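Local coordinates for protein KLLA0C04147p (Kluyveromyces lactis, PDB 5H2D) that binds ergosterol through its OSBP-related (ORD) domain, the part described here, and probably transfers sterols between membranes, at residues Glu19-Gly24 with Ser137-Thr142; Thr128-Arg133 with Glu418-Arg423. One frame throughout, in Å; residues are numbered along the deposited sequence.

Interaction 1: residues Glu19-Gly24 with Ser137-Thr142; sequences EGSFLG and SYRFFT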
# COMPACT_ATOMS: atom_id res chain seq x y z
N GLU A 19 18.79 -11.91 9.48
CA GLU A 19 18.40 -10.67 10.13
C GLU A 19 17.19 -10.83 11.04
O GLU A 19 16.72 -9.84 11.62
CB GLU A 19 18.14 -9.59 9.07
CG GLU A 19 19.38 -9.29 8.23
CD GLU A 19 19.27 -8.01 7.42
OE1 GLU A 19 18.17 -7.40 7.37
OE2 GLU A 19 20.30 -7.62 6.82
N GLY A 20 16.66 -12.04 11.20
CA GLY A 20 15.60 -12.28 12.15
C GLY A 20 14.29 -11.65 11.74
O GLY A 20 13.52 -11.20 12.60
N SER A 21 14.00 -11.64 10.44
CA SER A 21 12.85 -10.89 9.92
C SER A 21 11.52 -11.42 10.41
O SER A 21 10.52 -10.69 10.40
CB SER A 21 12.89 -10.92 8.40
OG SER A 21 14.15 -10.50 7.93
N PHE A 22 11.45 -12.68 10.83
CA PHE A 22 10.19 -13.28 11.22
C PHE A 22 10.10 -13.52 12.71
O PHE A 22 9.06 -13.98 13.19
CB PHE A 22 9.99 -14.58 10.42
CG PHE A 22 10.19 -14.37 8.95
CD1 PHE A 22 9.25 -13.66 8.22
CD2 PHE A 22 11.33 -14.82 8.31
CE1 PHE A 22 9.43 -13.43 6.87
CE2 PHE A 22 11.52 -14.58 6.96
CZ PHE A 22 10.56 -13.89 6.24
N LEU A 23 11.14 -13.17 13.46
CA LEU A 23 11.07 -13.26 14.91
C LEU A 23 9.95 -12.38 15.44
O LEU A 23 9.80 -11.22 15.03
CB LEU A 23 12.40 -12.84 15.53
CG LEU A 23 13.59 -13.68 15.11
CD1 LEU A 23 14.87 -13.02 15.58
CD2 LEU A 23 13.46 -15.10 15.66
N GLY A 24 9.16 -12.94 16.35
CA GLY A 24 8.05 -12.23 16.97
C GLY A 24 6.73 -12.39 16.25
O GLY A 24 5.71 -11.89 16.73
N SER A 137 7.07 -15.47 3.46
CA SER A 137 8.49 -15.14 3.37
C SER A 137 8.75 -13.70 2.96
O SER A 137 9.75 -13.41 2.30
CB SER A 137 9.21 -16.10 2.42
OG SER A 137 9.21 -17.42 2.96
N TYR A 138 7.91 -12.74 3.38
CA TYR A 138 8.24 -11.34 3.12
C TYR A 138 8.23 -10.52 4.41
O TYR A 138 7.62 -10.89 5.42
CB TYR A 138 7.30 -10.70 2.07
CG TYR A 138 5.85 -10.43 2.47
CD1 TYR A 138 5.53 -9.43 3.37
CD2 TYR A 138 4.80 -11.12 1.86
CE1 TYR A 138 4.21 -9.16 3.70
CE2 TYR A 138 3.48 -10.85 2.18
CZ TYR A 138 3.19 -9.87 3.10
OH TYR A 138 1.88 -9.60 3.41
N ARG A 139 8.96 -9.40 4.35
CA ARG A 139 8.99 -8.42 5.43
C ARG A 139 8.71 -7.05 4.82
O ARG A 139 9.27 -6.72 3.77
CB ARG A 139 10.34 -8.43 6.17
CG ARG A 139 11.53 -7.93 5.35
CD ARG A 139 12.84 -8.17 6.11
NE ARG A 139 13.93 -7.40 5.52
CZ ARG A 139 15.19 -7.48 5.91
NH1 ARG A 139 15.55 -8.32 6.88
NH2 ARG A 139 16.10 -6.72 5.32
N PHE A 140 7.84 -6.29 5.47
CA PHE A 140 7.47 -4.94 5.08
C PHE A 140 7.87 -3.98 6.19
O PHE A 140 7.64 -4.25 7.37
CB PHE A 140 5.94 -4.84 4.86
CG PHE A 140 5.42 -3.43 4.72
CD1 PHE A 140 5.33 -2.83 3.46
CD2 PHE A 140 5.00 -2.71 5.83
CE1 PHE A 140 4.84 -1.54 3.33
CE2 PHE A 140 4.50 -1.41 5.70
CZ PHE A 140 4.42 -0.84 4.44
N PHE A 141 8.43 -2.83 5.80
CA PHE A 141 8.77 -1.81 6.78
C PHE A 141 8.49 -0.44 6.18
O PHE A 141 8.71 -0.22 4.98
CB PHE A 141 10.24 -1.87 7.20
CG PHE A 141 10.58 -0.85 8.23
CD1 PHE A 141 10.10 -0.97 9.53
CD2 PHE A 141 11.33 0.26 7.90
CE1 PHE A 141 10.38 -0.01 10.49
CE2 PHE A 141 11.62 1.23 8.86
CZ PHE A 141 11.14 1.09 10.15
N THR A 142 8.03 0.49 7.01
CA THR A 142 7.78 1.85 6.55
C THR A 142 8.04 2.83 7.68
O THR A 142 7.83 2.51 8.86
CB THR A 142 6.34 1.99 5.99
OG1 THR A 142 6.13 3.32 5.50
CG2 THR A 142 5.30 1.71 7.08
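The guanidinium of Arg-139 meets Glu-19 and Ser-21 at its edge, close to its own plane, while the Phe-22 ring turns its edge to the backbone of Ser-137 and Tyr-138 and carries Ser-21 CB over the centre of one face. Glu-19 and Ser-21 flank the glycine of a Schellman motif: Gly-20 follows helix 7-18 with positive phi (70°), easy for a residue without CB, and a CB there would run into Leu-23 CD1. A type I turn from Gly-20 to Leu-23 follows. NH1 and NH2 of Arg-139 form an end-on salt bridge to the one oxygen Glu-19 OE1, NH1 at 2.8 Å, both from the same face of the carboxylate, whose plane lies 28° from the guanidinium's. Arg-139 NH1 also donates to Ser-21 OG (2.8 Å), itself bonded to the carbonyl of Leu-16. Arginine suits this place because its planar head serves two acceptors at the helix end and still pairs NH2 with Glu-157 on the next strand. Its extended chain (chi2 -172°) takes Arg-139 CD past Ser-21 OG at 3.2 Å. Ser-137 and Tyr-138 form a G1 beta bulge facing Arg-133; a flat ring fits edge-on against this backbone, Phe-22 CE1 lying 3.4 Å from Tyr-138 O.

Interaction 2: residues Thr128-Arg133 with Glu418-Arg423; sequences TFEYSR and EYWKQR
Glu-130 OE2 is gripped by two donors: Tyr-419 OH at 2.5 Å, a short bond to its anti lone pair, and Arg-423 NE at 2.8 Å on the syn side. Arg-423 completes a side-on salt bridge by giving NH2 to Glu-130 OE1 (3.0 Å), the two side chains meeting tip to tip with their planes 39° apart. Tyr-419 instead crosses the glutamate at about a right angle; its CG, anti to the backbone N (chi1 175°), sends the ring from the helix toward the strand, with OE2 at the ring's edge. Its hydroxyl also accepts from a water that bonds Thr-128 OG1. A glutamate suits this buried spot because its two oxygens answer the arginine's charge, and OE1 also bonds the hydroxyl of Tyr-25. An alanine here would probably leave the Arg-423 guanidinium without its carboxylate mate and the Tyr-419 hydroxyl without its acceptor. Trp-420 brings CH2 to within 3.9 Å of Glu-130 CB. The same Trp-420 CH2 is 3.2 Å from Ser-132 OG, which is bonded to the carbonyl of Ser-21. One indole face carries Tyr-419 CD2; Trp-420 CZ3 lies 3.8 Å above the guanidinium plane of Arg-423, toward its rim. Segment 419-423 runs at 82° to strand 128-133, whose other face, through Phe-129, packs on helices 72-77 and 332-337.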
# COMPACT_ATOMS: atom_id res chain seq x y z
N THR A 128 6.73 4.47 12.72
CA THR A 128 7.13 3.36 11.88
C THR A 128 6.05 2.29 11.90
O THR A 128 5.19 2.26 12.78
CB THR A 128 8.46 2.74 12.34
OG1 THR A 128 8.33 2.32 13.71
CG2 THR A 128 9.59 3.75 12.24
N PHE A 129 6.11 1.39 10.92
CA PHE A 129 5.24 0.23 10.96
C PHE A 129 5.95 -0.93 10.28
O PHE A 129 6.44 -0.80 9.16
CB PHE A 129 3.87 0.50 10.30
CG PHE A 129 2.99 -0.73 10.21
CD1 PHE A 129 2.48 -1.33 11.35
CD2 PHE A 129 2.67 -1.30 8.97
CE1 PHE A 129 1.70 -2.47 11.28
CE2 PHE A 129 1.88 -2.44 8.90
CZ PHE A 129 1.40 -3.02 10.05
N GLU A 130 6.04 -2.05 10.98
CA GLU A 130 6.61 -3.27 10.43
C GLU A 130 5.54 -4.33 10.30
O GLU A 130 4.56 -4.35 11.06
CB GLU A 130 7.74 -3.80 11.31
CG GLU A 130 7.28 -4.12 12.72
CD GLU A 130 8.23 -5.07 13.44
OE1 GLU A 130 7.94 -6.28 13.45
OE2 GLU A 130 9.28 -4.58 13.95
N TYR A 131 5.72 -5.23 9.33
CA TYR A 131 4.79 -6.34 9.15
C TYR A 131 5.50 -7.42 8.36
O TYR A 131 5.86 -7.21 7.19
CB TYR A 131 3.52 -5.86 8.42
CG TYR A 131 2.43 -6.88 8.19
CD1 TYR A 131 1.51 -7.18 9.19
CD2 TYR A 131 2.26 -7.47 6.94
CE1 TYR A 131 0.47 -8.08 8.97
CE2 TYR A 131 1.22 -8.37 6.71
CZ TYR A 131 0.34 -8.67 7.72
OH TYR A 131 -0.69 -9.54 7.49
N SER A 132 5.72 -8.57 8.99
CA SER A 132 6.33 -9.70 8.31
C SER A 132 5.35 -10.86 8.26
O SER A 132 4.49 -11.01 9.14
CB SER A 132 7.62 -10.14 9.01
OG SER A 132 8.58 -9.10 8.98
N ARG A 133 5.46 -11.67 7.20
CA ARG A 133 4.58 -12.81 7.02
C ARG A 133 5.46 -14.04 6.84
O ARG A 133 5.92 -14.34 5.73
CB ARG A 133 3.64 -12.60 5.83
CG ARG A 133 2.50 -11.61 6.13
CD ARG A 133 1.48 -12.18 7.09
NE ARG A 133 0.76 -13.29 6.47
CZ ARG A 133 -0.42 -13.20 5.87
NH1 ARG A 133 -1.06 -12.04 5.81
NH2 ARG A 133 -0.96 -14.28 5.32
N GLU A 418 19.42 -1.23 8.43
CA GLU A 418 19.73 -1.46 9.83
C GLU A 418 18.56 -1.95 10.67
O GLU A 418 18.79 -2.56 11.72
CB GLU A 418 20.27 -0.18 10.47
CG GLU A 418 21.47 0.37 9.75
CD GLU A 418 22.67 0.41 10.64
OE1 GLU A 418 22.66 1.22 11.59
OE2 GLU A 418 23.61 -0.37 10.38
N TYR A 419 17.33 -1.67 10.26
CA TYR A 419 16.20 -1.84 11.17
C TYR A 419 16.08 -3.28 11.67
O TYR A 419 15.94 -3.52 12.87
CB TYR A 419 14.90 -1.41 10.49
CG TYR A 419 13.67 -1.67 11.32
CD1 TYR A 419 13.32 -0.80 12.34
CD2 TYR A 419 12.85 -2.79 11.09
CE1 TYR A 419 12.19 -1.02 13.12
CE2 TYR A 419 11.71 -3.01 11.87
CZ TYR A 419 11.39 -2.12 12.88
OH TYR A 419 10.25 -2.29 13.65
N TRP A 420 16.09 -4.24 10.75
CA TRP A 420 15.81 -5.61 11.16
C TRP A 420 16.95 -6.20 11.99
O TRP A 420 16.69 -6.95 12.93
CB TRP A 420 15.50 -6.48 9.93
CG TRP A 420 14.25 -6.01 9.22
CD1 TRP A 420 14.19 -5.23 8.10
CD2 TRP A 420 12.89 -6.28 9.60
NE1 TRP A 420 12.87 -5.00 7.75
CE2 TRP A 420 12.06 -5.64 8.65
CE3 TRP A 420 12.30 -7.02 10.63
CZ2 TRP A 420 10.67 -5.71 8.70
CZ3 TRP A 420 10.91 -7.09 10.69
CH2 TRP A 420 10.11 -6.43 9.73
N LYS A 421 18.20 -5.85 11.67
CA LYS A 421 19.32 -6.33 12.48
C LYS A 421 19.27 -5.73 13.88
O LYS A 421 19.44 -6.44 14.88
CB LYS A 421 20.64 -6.00 11.80
CG LYS A 421 20.74 -6.53 10.39
CD LYS A 421 22.14 -6.38 9.81
CE LYS A 421 22.59 -4.94 9.80
NZ LYS A 421 23.87 -4.78 9.05
N GLN A 422 19.05 -4.42 13.98
CA GLN A 422 18.97 -3.80 15.30
C GLN A 422 17.78 -4.34 16.08
O GLN A 422 17.85 -4.47 17.30
CB GLN A 422 18.91 -2.28 15.18
CG GLN A 422 20.11 -1.69 14.46
CD GLN A 422 20.23 -0.20 14.66
OE1 GLN A 422 19.55 0.40 15.50
NE2 GLN A 422 21.12 0.43 13.88
N ARG A 423 16.69 -4.64 15.38
CA ARG A 423 15.54 -5.27 16.02
C ARG A 423 15.89 -6.67 16.54
O ARG A 423 15.57 -7.02 17.68
CB ARG A 423 14.39 -5.33 15.01
CG ARG A 423 13.11 -6.02 15.46
CD ARG A 423 12.25 -6.25 14.22
NE ARG A 423 10.92 -6.77 14.50
CZ ARG A 423 10.64 -8.06 14.67
NH1 ARG A 423 11.60 -8.97 14.61
NH2 ARG A 423 9.39 -8.44 14.90
O HOH W 1 8.04 -0.38 13.51

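The centres of interactions 1 and 2 lie about 6 Å apart, on adjacent antiparallel strands, 128-133 and 138-146. Along the chain their segments alternate: 19-24, 128-133, 137-142, then 418-423. Phe-140 N bonds to Tyr-131 O between the strands, and Leu-23 O accepts a hydrogen bond from Arg-423 NH2, so the N-terminal turn and the C-terminal helix also hold each other. Arg-139 packs on Trp-420, and the rings of Phe-141 and Tyr-419 stack. The two contacts thus bring a segment near the start of the chain and the last helix against the same pair of strands; in interaction 1 the side chain of Tyr-138 is about 14 Å from the bound ergosterol.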